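Local coordinates for De novo designed switch protein caging a hemagglutinin binder (sCageHA267_1S) (Synthetic construct, PDB 7CBC) that is a designed six-helix switch that cages a hemagglutinin-binding element, probably exposing it for sensing when the cage is opened, at residues A[129-132]-A[133-137]; A[148-151]-A[152-156]. All coordinates share one frame; numbering follows the deposited sequence.

Both contacts are local, each within about two and a half turns of one helix, and they lie on consecutive helices of the bundle: contact 1 near the end of helix 99-142, contact 2 near the start of helix 146-190. Their centres are about 12 Å apart, and they touch where Leu132 CD2 packs on Ala156 O at 3.6 Å. Contact 1 is mostly buried, with amide side chains set among aliphatic ones and a long salt bridge confined to its exposed flank. Contact 2 belongs to the surface: Leu153 faces the neighbouring helices, while a short arginine-glutamate pair carries the polar chemistry. Each therefore combines apolar packing with an i to i+4 ion pair, but in different proportions.

Contact 1 (A[129-132]-A[133-137]); sequences LQEL and NIRAV
Four successive i+4 to i backbone hydrogen bonds join 129-132 to 133-137 as regular alpha-helix, that from Arg135 N to Glu131 O being the straightest at 172°. On the exposed flank Glu131 and Arg135 run side by side in the same direction. The glutamate is extended beyond CG, whereas the arginine bends at chi3, which turns its guanidinium back toward the preceding turn. Arg135 NH2 then lies 3.6 Å from Glu131 OE2, a long salt bridge, and equally near the aliphatic CG of Glu131. The carboxylate and guanidinium planes stand 79° apart, so the groups do not form a flat, two-pronged pair. One guanidinium face is turned over Leu132 CA, and Arg135 NH1 reaches Leu132 CD1 at 4.0 Å.

The inward side is different. With CG anti to the carbonyl carbon (chi1 -71°), the Asn133 amide lies back over the preceding turn. Asn133 ND2 is 3.0 Å from Leu129 O, at an angle too poor for a hydrogen bond; it donates instead to Gln229 OE1 on helix 195-239. Gln130 is likewise engaged outside the turn, its NE2 bonding to Ser64 OG on helix 50-93, while Gln130 CG approaches Ile134 CD1 at 4.1 Å. Leu129 and Leu132 pack against helix 146-190, and Ile134 against helix 50-93.

The chemistry is thus divided by depth. The buried amides spend N-H groups on other helices of the six-helix bundle, placing specific polar links amid aliphatic packing, whereas the outer ion pair is long, its two planes steeply turned against each other, and probably contributes only modest electrostatic attraction.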
ATOM      1  N   LEU A 129     -11.178  -1.253 -11.290  1.00 26.34           N
ATOM      2  CA  LEU A 129     -11.137  -2.637 -11.739  1.00 24.42           C
ATOM      3  C   LEU A 129     -12.347  -3.410 -11.243  1.00 31.65           C
ATOM      4  O   LEU A 129     -12.901  -4.235 -11.977  1.00 26.22           O
ATOM      5  CB  LEU A 129      -9.852  -3.323 -11.292  1.00 27.64           C
ATOM      6  CG  LEU A 129      -8.557  -2.763 -11.874  1.00 29.49           C
ATOM      7  CD1 LEU A 129      -7.351  -3.425 -11.217  1.00 29.45           C
ATOM      8  CD2 LEU A 129      -8.525  -2.964 -13.378  1.00 31.15           C
ATOM      9  N   GLN A 130     -12.787  -3.158 -10.008  1.00 30.94           N
ATOM     10  CA  GLN A 130     -13.962  -3.869  -9.501  1.00 27.83           C
ATOM     11  C   GLN A 130     -15.201  -3.552 -10.327  1.00 32.81           C
ATOM     12  O   GLN A 130     -15.911  -4.459 -10.780  1.00 33.14           O
ATOM     13  CB  GLN A 130     -14.209  -3.524  -8.038  1.00 32.69           C
ATOM     14  CG  GLN A 130     -15.276  -4.392  -7.385  1.00 32.47           C
ATOM     15  CD  GLN A 130     -14.763  -5.785  -7.057  1.00 35.21           C
ATOM     16  OE1 GLN A 130     -13.654  -6.162  -7.444  1.00 33.20           O
ATOM     17  NE2 GLN A 130     -15.564  -6.555  -6.326  1.00 36.39           N
ATOM     18  N   GLU A 131     -15.488  -2.266 -10.518  1.00 32.06           N
ATOM     19  CA  GLU A 131     -16.632  -1.875 -11.331  1.00 35.31           C
ATOM     20  C   GLU A 131     -16.534  -2.467 -12.733  1.00 33.75           C
ATOM     21  O   GLU A 131     -17.514  -3.015 -13.263  1.00 33.33           O
ATOM     22  CB  GLU A 131     -16.709  -0.351 -11.365  1.00 37.91           C
ATOM     23  CG  GLU A 131     -17.468   0.225 -12.548  1.00 46.82           C
ATOM     24  CD  GLU A 131     -17.266   1.725 -12.657  1.00 49.04           C
ATOM     25  OE1 GLU A 131     -16.211   2.209 -12.188  1.00 50.51           O
ATOM     26  OE2 GLU A 131     -18.149   2.418 -13.211  1.00 57.19           O
ATOM     27  N   LEU A 132     -15.347  -2.393 -13.334  1.00 28.01           N
ATOM     28  CA  LEU A 132     -15.100  -3.055 -14.605  1.00 31.32           C
ATOM     29  C   LEU A 132     -15.391  -4.541 -14.515  1.00 35.39           C
ATOM     30  O   LEU A 132     -16.013  -5.113 -15.418  1.00 32.88           O
ATOM     31  CB  LEU A 132     -13.652  -2.833 -15.038  1.00 30.44           C
ATOM     32  CG  LEU A 132     -13.268  -3.597 -16.300  1.00 26.82           C
ATOM     33  CD1 LEU A 132     -13.705  -2.799 -17.505  1.00 31.91           C
ATOM     34  CD2 LEU A 132     -11.777  -3.839 -16.339  1.00 35.10           C
ATOM     35  N   ASN A 133     -14.954  -5.190 -13.434  1.00 30.15           N
ATOM     36  CA  ASN A 133     -15.132  -6.635 -13.354  1.00 35.06           C
ATOM     37  C   ASN A 133     -16.596  -7.013 -13.163  1.00 38.26           C
ATOM     38  O   ASN A 133     -17.026  -8.076 -13.628  1.00 35.55           O
ATOM     39  CB  ASN A 133     -14.269  -7.204 -12.234  1.00 34.63           C
ATOM     40  CG  ASN A 133     -12.792  -7.171 -12.573  1.00 36.44           C
ATOM     41  OD1 ASN A 133     -12.414  -7.250 -13.741  1.00 31.01           O
ATOM     42  ND2 ASN A 133     -11.946  -7.017 -11.552  1.00 36.56           N
ATOM     43  N   ILE A 134     -17.376  -6.163 -12.496  1.00 35.54           N
ATOM     44  CA  ILE A 134     -18.796  -6.448 -12.339  1.00 35.71           C
ATOM     45  C   ILE A 134     -19.524  -6.249 -13.663  1.00 37.24           C
ATOM     46  O   ILE A 134     -20.342  -7.080 -14.078  1.00 35.44           O
ATOM     47  CB  ILE A 134     -19.392  -5.561 -11.238  1.00 34.27           C
ATOM     48  CG1 ILE A 134     -18.613  -5.750  -9.945  1.00 34.58           C
ATOM     49  CG2 ILE A 134     -20.856  -5.897 -11.041  1.00 35.18           C
ATOM     50  CD1 ILE A 134     -19.081  -4.859  -8.820  1.00 34.77           C
ATOM     51  N   ARG A 135     -19.251  -5.126 -14.330  1.00 35.57           N
ATOM     52  CA  ARG A 135     -19.881  -4.836 -15.608  1.00 36.32           C
ATOM     53  C   ARG A 135     -19.571  -5.928 -16.621  1.00 40.49           C
ATOM     54  O   ARG A 135     -20.438  -6.314 -17.419  1.00 38.09           O
ATOM     55  CB  ARG A 135     -19.407  -3.469 -16.111  1.00 39.95           C
ATOM     56  CG  ARG A 135     -20.294  -2.854 -17.182  1.00 49.70           C
ATOM     57  CD  ARG A 135     -19.672  -1.612 -17.820  1.00 49.19           C
ATOM     58  NE  ARG A 135     -18.976  -0.739 -16.872  1.00 50.22           N
ATOM     59  CZ  ARG A 135     -17.720  -0.314 -17.033  1.00 49.82           C
ATOM     60  NH1 ARG A 135     -17.026  -0.687 -18.105  1.00 47.49           N
ATOM     61  NH2 ARG A 135     -17.154   0.480 -16.126  1.00 46.90           N
ATOM     62  N   ALA A 136     -18.340  -6.447 -16.586  1.00 34.16           N
ATOM     63  CA  ALA A 136     -17.946  -7.515 -17.496  1.00 35.60           C
ATOM     64  C   ALA A 136     -18.800  -8.761 -17.292  1.00 39.38           C
ATOM     65  O   ALA A 136     -19.301  -9.346 -18.260  1.00 33.45           O
ATOM     66  CB  ALA A 136     -16.462  -7.843 -17.312  1.00 38.58           C
ATOM     67  N   VAL A 137     -18.969  -9.191 -16.040  1.00 36.11           N
ATOM     68  CA  VAL A 137     -19.815 -10.349 -15.761  1.00 37.89           C
ATOM     69  C   VAL A 137     -21.249 -10.071 -16.202  1.00 41.95           C
ATOM     70  O   VAL A 137     -21.885 -10.888 -16.887  1.00 35.55           O
ATOM     71  CB  VAL A 137     -19.745 -10.717 -14.269  1.00 38.16           C
ATOM     72  CG1 VAL A 137     -20.925 -11.600 -13.885  1.00 33.28           C
ATOM     73  CG2 VAL A 137     -18.429 -11.406 -13.953  1.00 29.62           C
TER

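Contact 2 (A[148-151]-A[152-156]); sequences TIRE and ALEHA
Arg150 and Glu154 form an i to i+4 salt bridge on an alpha-helical turn near the start of helix 146-190 in the six-helix bundle. From Glu154 CB, which rests 3.4 Å from Arg150 O, the chain folds back along the helix: CG is anti to the carbonyl carbon (chi1 -72°), and the bend at chi2 (-70°) swings the carboxylate beside the arginine. Glu154 CG passes 3.3 Å from Arg150 NE, and CD lies at the guanidinium edge. At the tip, Glu154 OE2 accepts from Arg150 NE at 2.9 Å and, weakly, from NH2. Were Glu154 replaced by an alanine, the Arg150 guanidinium would probably lose this carboxylate and be freer to turn, close to the like-charged Arg237 on helix 195-239. On the bundle-facing side, Ile149 CG2 and Leu153 CD1 lie side by side at 4.2 Å; both side chains pack on Leu140 of helix 99-142, and Leu153 also meets Leu236. Beneath the ion pair, Glu154 N donates to Arg150 O at 2.7 Å, so the two residues are joined through backbone and side chains alike. Arg150 NE meets Glu154 OE2 on the anti side of the carboxylate, 20° out of its plane.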
ATOM      1  N   THR A 148     -19.180 -11.319 -29.870  1.00 44.88           N
ATOM      2  CA  THR A 148     -19.530 -10.226 -28.968  1.00 44.23           C
ATOM      3  C   THR A 148     -19.035 -10.487 -27.551  1.00 38.12           C
ATOM      4  O   THR A 148     -18.766  -9.541 -26.808  1.00 46.06           O
ATOM      5  CB  THR A 148     -21.040 -10.037 -28.972  1.00 49.40           C
ATOM      6  OG1 THR A 148     -21.656 -11.323 -28.804  1.00 48.26           O
ATOM      7  CG2 THR A 148     -21.495  -9.413 -30.300  1.00 47.66           C
ATOM      8  N   ILE A 149     -18.957 -11.763 -27.158  1.00 42.16           N
ATOM      9  CA  ILE A 149     -18.333 -12.147 -25.899  1.00 38.63           C
ATOM     10  C   ILE A 149     -16.867 -11.742 -25.896  1.00 44.88           C
ATOM     11  O   ILE A 149     -16.353 -11.184 -24.917  1.00 39.82           O
ATOM     12  CB  ILE A 149     -18.477 -13.665 -25.679  1.00 41.27           C
ATOM     13  CG1 ILE A 149     -19.900 -14.049 -25.256  1.00 43.79           C
ATOM     14  CG2 ILE A 149     -17.423 -14.170 -24.687  1.00 36.43           C
ATOM     15  CD1 ILE A 149     -20.058 -15.537 -25.077  1.00 41.28           C
ATOM     16  N   ARG A 150     -16.168 -12.023 -26.992  1.00 37.63           N
ATOM     17  CA  ARG A 150     -14.750 -11.719 -27.037  1.00 40.29           C
ATOM     18  C   ARG A 150     -14.515 -10.217 -27.129  1.00 43.46           C
ATOM     19  O   ARG A 150     -13.580  -9.689 -26.510  1.00 35.12           O
ATOM     20  CB  ARG A 150     -14.102 -12.452 -28.202  1.00 40.52           C
ATOM     21  CG  ARG A 150     -12.815 -11.846 -28.598  1.00 41.47           C
ATOM     22  CD  ARG A 150     -11.782 -12.364 -27.648  1.00 41.31           C
ATOM     23  NE  ARG A 150     -10.449 -12.071 -28.095  1.00 45.20           N
ATOM     24  CZ  ARG A 150      -9.753 -12.895 -28.866  1.00 51.17           C
ATOM     25  NH1 ARG A 150     -10.298 -14.045 -29.272  1.00 54.49           N
ATOM     26  NH2 ARG A 150      -8.523 -12.575 -29.265  1.00 42.43           N
ATOM     27  N   GLU A 151     -15.369  -9.506 -27.871  1.00 37.99           N
ATOM     28  CA  GLU A 151     -15.280  -8.047 -27.888  1.00 39.58           C
ATOM     29  C   GLU A 151     -15.360  -7.480 -26.475  1.00 42.63           C
ATOM     30  O   GLU A 151     -14.628  -6.544 -26.130  1.00 40.80           O
ATOM     31  CB  GLU A 151     -16.383  -7.451 -28.761  1.00 44.42           C
ATOM     32  CG  GLU A 151     -16.456  -5.926 -28.710  1.00 46.96           C
ATOM     33  CD  GLU A 151     -17.681  -5.355 -29.423  1.00 48.66           C
ATOM     34  OE1 GLU A 151     -18.430  -6.124 -30.068  1.00 54.36           O
ATOM     35  OE2 GLU A 151     -17.901  -4.129 -29.333  1.00 51.03           O
ATOM     36  N   ALA A 152     -16.230  -8.048 -25.639  1.00 40.94           N
ATOM     37  CA  ALA A 152     -16.335  -7.591 -24.258  1.00 39.60           C
ATOM     38  C   ALA A 152     -15.094  -7.962 -23.450  1.00 37.89           C
ATOM     39  O   ALA A 152     -14.642  -7.183 -22.607  1.00 37.24           O
ATOM     40  CB  ALA A 152     -17.596  -8.167 -23.613  1.00 40.50           C
ATOM     41  N   LEU A 153     -14.530  -9.148 -23.685  1.00 38.97           N
ATOM     42  CA  LEU A 153     -13.314  -9.543 -22.981  1.00 36.88           C
ATOM     43  C   LEU A 153     -12.126  -8.674 -23.389  1.00 39.54           C
ATOM     44  O   LEU A 153     -11.344  -8.229 -22.537  1.00 35.08           O
ATOM     45  CB  LEU A 153     -13.017 -11.016 -23.247  1.00 38.05           C
ATOM     46  CG  LEU A 153     -13.990 -12.021 -22.623  1.00 39.89           C
ATOM     47  CD1 LEU A 153     -13.636 -13.425 -23.068  1.00 42.54           C
ATOM     48  CD2 LEU A 153     -13.963 -11.921 -21.101  1.00 41.17           C
ATOM     49  N   GLU A 154     -11.969  -8.431 -24.692  1.00 37.03           N
ATOM     50  CA  GLU A 154     -10.890  -7.569 -25.167  1.00 37.76           C
ATOM     51  C   GLU A 154     -11.022  -6.161 -24.607  1.00 37.91           C
ATOM     52  O   GLU A 154     -10.018  -5.502 -24.309  1.00 38.32           O
ATOM     53  CB  GLU A 154     -10.882  -7.548 -26.699  1.00 39.98           C
ATOM     54  CG  GLU A 154     -10.394  -8.853 -27.328  1.00 36.82           C
ATOM     55  CD  GLU A 154      -8.906  -9.087 -27.117  1.00 43.59           C
ATOM     56  OE1 GLU A 154      -8.151  -8.091 -27.090  1.00 45.83           O
ATOM     57  OE2 GLU A 154      -8.490 -10.260 -26.977  1.00 43.42           O
ATOM     58  N   HIS A 155     -12.255  -5.681 -24.450  1.00 35.23           N
ATOM     59  CA  HIS A 155     -12.444  -4.361 -23.865  1.00 40.13           C
ATOM     60  C   HIS A 155     -12.022  -4.348 -22.399  1.00 39.91           C
ATOM     61  O   HIS A 155     -11.354  -3.409 -21.949  1.00 35.01           O
ATOM     62  CB  HIS A 155     -13.898  -3.921 -24.014  1.00 42.61           C
ATOM     63  CG  HIS A 155     -14.153  -2.534 -23.526  1.00 43.26           C
ATOM     64  ND1 HIS A 155     -14.335  -2.238 -22.191  1.00 49.60           N
ATOM     65  CD2 HIS A 155     -14.232  -1.356 -24.189  1.00 47.08           C
ATOM     66  CE1 HIS A 155     -14.520  -0.937 -22.051  1.00 48.74           C
ATOM     67  NE2 HIS A 155     -14.459  -0.377 -23.248  1.00 54.97           N
ATOM     68  N   ALA A 156     -12.388  -5.395 -21.648  1.00 38.94           N
ATOM     69  CA  ALA A 156     -11.985  -5.511 -20.248  1.00 38.17           C
ATOM     70  C   ALA A 156     -10.470  -5.607 -20.109  1.00 37.45           C
ATOM     71  O   ALA A 156      -9.883  -5.019 -19.192  1.00 30.96           O
ATOM     72  CB  ALA A 156     -12.651  -6.733 -19.610  1.00 35.71           C
TER